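Tubulin binding cofactor C (Leishmania major, PDB 5AJ8) probably acts as a chaperone in tubulin folding, the chain being the C-terminal domain of the cofactor. Local coordinates at residues I39-S47 with E118-I126. The protein carries 1 engineered substitution. Residues are numbered along the deposited sequence; the frame is centred on the assembly and turned at random.
Sequences IYCLPIAGS and EWVSRVGEI
The ring of Pro43 packs against the end of helix 116-122 and the turn that follows, with CB close against the backbone of Gly124, which has no side chain. CB of Pro43 lies 3.4 Å from the backbone N of Gly124, and the two residues bring their CA atoms to 4.5 Å. CG of Pro43 sits 3.6 Å from Trp119 O, which already accepts from the N atoms of both Val123 and Gly124. CD of the same ring lies 3.7 Å from CE3 of the Trp119 indole, the two side chains running nearly perpendicular. Leu42 extends this apolar patch with CD2, 4.0 Å from CZ3 of Trp119. Val123 closes the proline in from another side. Its CG1, anti to the backbone N (chi1 -176°), lies near both Pro43 CD and Pro43 O.

Beyond the proline the contact turns polar. Ala45 is the centre of an inverse gamma turn, and its CA-H approaches Gly124 O, with 3.5 Å from CA to O. Its CB touches OE1 of Glu125, the first residue past the helix to leave helical backbone angles, with positive phi. One water lies within hydrogen-bonding distance of Pro43 O and Val123 O and can donate to either. A second water donates to Ile44 O at 3.0 Å and weakly to Gly124 O, which also accepts from His63 NE2.

The contact joins the loop between strands 38-41 and 47-51 of the parallel beta-helix to helix 116-122 and the turn after it. Ala61 of strand 56-62 also touches Pro43 and Val120. The direct contacts are van der Waals, with one CA-H...O approach. Two waters lie between carbonyls that, as acceptors only, cannot bond to one another. The fit therefore rests mainly on shape around the proline.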
ATOM      1  N   ILE A  39       7.719   1.869   2.779  1.00 13.37           N
ATOM      2  CA  ILE A  39       6.759   1.360   3.754  1.00 12.93           C
ATOM      3  C   ILE A  39       6.255   0.002   3.270  1.00 11.88           C
ATOM      4  O   ILE A  39       5.627  -0.087   2.235  1.00 11.06           O
ATOM      5  CB  ILE A  39       5.588   2.350   3.933  1.00 13.36           C
ATOM      6  CG1 ILE A  39       6.111   3.720   4.365  1.00 14.24           C
ATOM      7  CG2 ILE A  39       4.585   1.828   4.952  1.00 13.92           C
ATOM      8  CD1 ILE A  39       5.016   4.765   4.488  1.00 14.52           C
ATOM      9  N   TYR A  40       6.556  -1.048   4.023  1.00 11.80           N
ATOM     10  CA  TYR A  40       6.208  -2.420   3.659  1.00 11.01           C
ATOM     11  C   TYR A  40       5.106  -2.920   4.583  1.00 11.03           C
ATOM     12  O   TYR A  40       5.351  -3.079   5.786  1.00 11.40           O
ATOM     13  CB  TYR A  40       7.446  -3.294   3.803  1.00 11.05           C
ATOM     14  CG  TYR A  40       8.558  -2.907   2.876  1.00 10.76           C
ATOM     15  CD1 TYR A  40       8.511  -3.258   1.543  1.00 10.14           C
ATOM     16  CD2 TYR A  40       9.662  -2.196   3.333  1.00 10.87           C
ATOM     17  CE1 TYR A  40       9.520  -2.905   0.693  1.00 10.04           C
ATOM     18  CE2 TYR A  40      10.684  -1.857   2.492  1.00 10.78           C
ATOM     19  CZ  TYR A  40      10.604  -2.200   1.173  1.00 10.33           C
ATOM     20  OH  TYR A  40      11.618  -1.877   0.329  1.00 10.47           O
ATOM     21  N   CYS A  41       3.901  -3.124   4.040  1.00 10.87           N
ATOM     22  CA  CYS A  41       2.765  -3.624   4.805  1.00 11.43           C
ATOM     23  C   CYS A  41       2.392  -5.073   4.456  1.00 11.76           C
ATOM     24  O   CYS A  41       2.138  -5.409   3.293  1.00 11.17           O
ATOM     25  CB  CYS A  41       1.515  -2.771   4.608  1.00 11.96           C
ATOM     26  SG  CYS A  41       1.751  -0.976   4.696  1.00 13.39           S
ATOM     27  N   LEU A  42       2.330  -5.915   5.476  1.00 11.65           N
ATOM     28  CA  LEU A  42       1.679  -7.200   5.339  1.00 12.15           C
ATOM     29  C   LEU A  42       0.181  -6.920   5.044  1.00 11.85           C
ATOM     30  O   LEU A  42      -0.321  -5.835   5.332  1.00 11.97           O
ATOM     31  CB  LEU A  42       1.867  -8.042   6.599  1.00 12.92           C
ATOM     32  CG  LEU A  42       3.312  -8.366   7.004  1.00 14.05           C
ATOM     33  CD1 LEU A  42       3.357  -9.226   8.254  1.00 14.95           C
ATOM     34  CD2 LEU A  42       4.081  -9.038   5.866  1.00 14.31           C
ATOM     35  N   PRO A  43      -0.515  -7.873   4.411  1.00 11.23           N
ATOM     36  CA  PRO A  43      -1.916  -7.617   4.047  1.00 11.07           C
ATOM     37  C   PRO A  43      -2.774  -7.165   5.229  1.00 10.91           C
ATOM     38  O   PRO A  43      -2.696  -7.760   6.272  1.00 11.67           O
ATOM     39  CB  PRO A  43      -2.384  -8.974   3.475  1.00 10.99           C
ATOM     40  CG  PRO A  43      -1.126  -9.600   2.943  1.00 10.87           C
ATOM     41  CD  PRO A  43      -0.045  -9.174   3.895  1.00 11.30           C
ATOM     42  N   ILE A  44      -3.567  -6.106   5.036  1.00 10.90           N
ATOM     43  CA  ILE A  44      -4.481  -5.574   6.048  1.00 10.56           C
ATOM     44  C   ILE A  44      -5.900  -6.004   5.697  1.00 10.63           C
ATOM     45  O   ILE A  44      -6.350  -5.794   4.574  1.00  9.59           O
ATOM     46  CB  ILE A  44      -4.420  -4.044   6.037  1.00 10.65           C
ATOM     47  CG1 ILE A  44      -2.975  -3.541   6.134  1.00 10.48           C
ATOM     48  CG2 ILE A  44      -5.281  -3.456   7.133  1.00 11.18           C
ATOM     49  CD1 ILE A  44      -2.268  -3.998   7.385  1.00 11.28           C
ATOM     50  N   ALA A  45      -6.590  -6.631   6.644  1.00 11.37           N
ATOM     51  CA  ALA A  45      -7.920  -7.150   6.414  1.00 12.57           C
ATOM     52  C   ALA A  45      -8.908  -6.076   6.808  1.00 12.93           C
ATOM     53  O   ALA A  45      -9.700  -6.246   7.718  1.00 12.45           O
ATOM     54  CB  ALA A  45      -8.156  -8.431   7.219  1.00 13.79           C
ATOM     55  N   GLY A  46      -8.826  -4.955   6.107  1.00 13.85           N
ATOM     56  CA  GLY A  46      -9.632  -3.752   6.399  1.00 14.46           C
ATOM     57  C   GLY A  46      -9.062  -2.572   5.623  1.00 14.68           C
ATOM     58  O   GLY A  46      -8.410  -2.758   4.602  1.00 13.63           O
ATOM     59  N   SER A  47      -9.325  -1.355   6.077  1.00 16.35           N
ATOM     60  CA  SER A  47      -8.901  -0.201   5.333  1.00 17.48           C
ATOM     61  C   SER A  47      -7.512   0.303   5.747  1.00 15.65           C
ATOM     62  O   SER A  47      -7.064   0.098   6.866  1.00 16.84           O
ATOM     63  CB  SER A  47      -9.947   0.917   5.385  1.00 21.11           C
ATOM     64  OG  SER A  47     -10.297   1.227   6.703  1.00 29.39           O
ATOM     65  N   GLU A 118      -1.860 -15.905  -2.483  0.60 15.77           N
ATOM     66  CA  GLU A 118      -2.051 -16.662  -1.243  0.60 16.71           C
ATOM     67  C   GLU A 118      -1.960 -15.772  -0.016  0.60 15.15           C
ATOM     68  O   GLU A 118      -2.782 -15.861   0.884  0.60 15.06           O
ATOM     69  CB  GLU A 118      -1.000 -17.784  -1.125  0.60 18.94           C
ATOM     70  CG  GLU A 118      -1.327 -19.031  -1.929  0.60 21.80           C
ATOM     71  CD  GLU A 118      -0.160 -20.002  -1.987  0.60 23.66           C
ATOM     72  OE1 GLU A 118       0.863 -19.678  -2.626  0.60 23.27           O
ATOM     73  OE2 GLU A 118      -0.266 -21.085  -1.373  0.60 27.50           O
ATOM     74  N   TRP A 119      -0.937 -14.928   0.029  1.00 14.25           N
ATOM     75  CA  TRP A 119      -0.783 -13.964   1.131  1.00 13.08           C
ATOM     76  C   TRP A 119      -2.029 -13.076   1.270  1.00 12.78           C
ATOM     77  O   TRP A 119      -2.566 -12.874   2.365  1.00 12.12           O
ATOM     78  CB  TRP A 119       0.419 -13.039   0.880  1.00 12.66           C
ATOM     79  CG  TRP A 119       1.688 -13.477   1.488  1.00 12.74           C
ATOM     80  CD1 TRP A 119       2.675 -14.204   0.901  1.00 13.09           C
ATOM     81  CD2 TRP A 119       2.122 -13.212   2.820  1.00 12.55           C
ATOM     82  NE1 TRP A 119       3.698 -14.418   1.794  1.00 13.30           N
ATOM     83  CE2 TRP A 119       3.382 -13.813   2.977  1.00 13.09           C
ATOM     84  CE3 TRP A 119       1.552 -12.548   3.904  1.00 12.26           C
ATOM     85  CZ2 TRP A 119       4.096 -13.739   4.163  1.00 13.64           C
ATOM     86  CZ3 TRP A 119       2.254 -12.485   5.079  1.00 12.79           C
ATOM     87  CH2 TRP A 119       3.505 -13.076   5.206  1.00 13.25           C
ATOM     88  N   VAL A 120      -2.478 -12.544   0.143  1.00 12.48           N
ATOM     89  CA  VAL A 120      -3.595 -11.618   0.140  1.00 12.95           C
ATOM     90  C   VAL A 120      -4.908 -12.342   0.488  1.00 13.48           C
ATOM     91  O   VAL A 120      -5.762 -11.777   1.161  1.00 12.62           O
ATOM     92  CB  VAL A 120      -3.680 -10.900  -1.214  1.00 13.15           C
ATOM     93  CG1 VAL A 120      -4.982 -10.165  -1.379  1.00 14.73           C
ATOM     94  CG2 VAL A 120      -2.499  -9.932  -1.367  1.00 12.87           C
ATOM     95  N   SER A 121      -5.062 -13.574   0.019  1.00 14.11           N
ATOM     96  CA  SER A 121      -6.258 -14.362   0.357  1.00 16.20           C
ATOM     97  C   SER A 121      -6.238 -14.773   1.847  1.00 16.15           C
ATOM     98  O   SER A 121      -7.210 -14.544   2.557  1.00 14.77           O
ATOM     99  CB  SER A 121      -6.343 -15.608  -0.531  1.00 17.66           C
ATOM    100  OG  SER A 121      -7.311 -16.509  -0.047  1.00 22.94           O
ATOM    101  N   ARG A 122      -5.125 -15.362   2.305  1.00 16.08           N
ATOM    102  CA  ARG A 122      -5.074 -15.978   3.637  1.00 17.68           C
ATOM    103  C   ARG A 122      -4.860 -14.956   4.763  1.00 17.53           C
ATOM    104  O   ARG A 122      -5.516 -15.049   5.782  1.00 19.77           O
ATOM    105  CB  ARG A 122      -4.001 -17.059   3.696  1.00 21.38           C
ATOM    106  CG  ARG A 122      -4.086 -18.133   2.616  1.00 23.59           C
ATOM    107  CD  ARG A 122      -5.287 -19.018   2.823  1.00 28.93           C
ATOM    108  NE  ARG A 122      -5.146 -19.795   4.046  1.00 36.06           N
ATOM    109  CZ  ARG A 122      -4.713 -21.056   4.111  1.00 40.64           C
ATOM    110  NH1 ARG A 122      -4.372 -21.716   3.014  1.00 46.26           N
ATOM    111  NH2 ARG A 122      -4.615 -21.659   5.288  1.00 38.17           N
ATOM    112  N   VAL A 123      -3.984 -13.962   4.567  1.00 15.71           N
ATOM    113  CA  VAL A 123      -3.727 -12.934   5.586  1.00 14.78           C
ATOM    114  C   VAL A 123      -4.623 -11.710   5.366  1.00 14.85           C
ATOM    115  O   VAL A 123      -5.180 -11.179   6.326  1.00 14.97           O
ATOM    116  CB  VAL A 123      -2.228 -12.538   5.621  1.00 13.93           C
ATOM    117  CG1 VAL A 123      -1.932 -11.544   6.741  1.00 13.65           C
ATOM    118  CG2 VAL A 123      -1.371 -13.784   5.795  1.00 14.63           C
ATOM    119  N   GLY A 124      -4.783 -11.282   4.104  1.00 14.60           N
ATOM    120  CA  GLY A 124      -5.619 -10.132   3.771  1.00 14.04           C
ATOM    121  C   GLY A 124      -7.116 -10.372   3.754  1.00 15.08           C
ATOM    122  O   GLY A 124      -7.913  -9.422   3.773  1.00 14.07           O
ATOM    123  N   GLU A 125      -7.509 -11.630   3.671  1.00 16.52           N
ATOM    124  CA  GLU A 125      -8.918 -12.007   3.598  1.00 19.64           C
ATOM    125  C   GLU A 125      -9.639 -11.419   2.382  1.00 19.77           C
ATOM    126  O   GLU A 125     -10.795 -11.038   2.470  1.00 19.49           O
ATOM    127  CB  GLU A 125      -9.656 -11.653   4.900  1.00 23.01           C
ATOM    128  CG  GLU A 125      -9.111 -12.405   6.123  1.00 28.16           C
ATOM    129  CD  GLU A 125      -9.666 -11.909   7.455  1.00 33.35           C
ATOM    130  OE1 GLU A 125     -10.588 -11.062   7.488  1.00 40.33           O
ATOM    131  OE2 GLU A 125      -9.183 -12.381   8.493  1.00 41.26           O
ATOM    132  N   ILE A 126      -8.949 -11.335   1.251  1.00 18.71           N
ATOM    133  CA  ILE A 126      -9.606 -10.974   0.004  1.00 20.31           C
ATOM    134  C   ILE A 126      -9.828 -12.311  -0.676  1.00 22.51           C
ATOM    135  O   ILE A 126      -8.876 -12.987  -1.031  1.00 21.93           O
ATOM    136  CB  ILE A 126      -8.752 -10.041  -0.878  1.00 20.63           C
ATOM    137  CG1 ILE A 126      -8.439  -8.759  -0.102  1.00 20.29           C
ATOM    138  CG2 ILE A 126      -9.444  -9.767  -2.217  1.00 20.22           C
ATOM    139  CD1 ILE A 126      -7.688  -7.717  -0.886  1.00 23.32           C
TER
HETATM  140  O   HOH W   1      -4.389  -8.941   7.930  1.00 21.25           O
HETATM  141  O   HOH W   2      -5.761  -7.287   2.031  1.00 22.69           O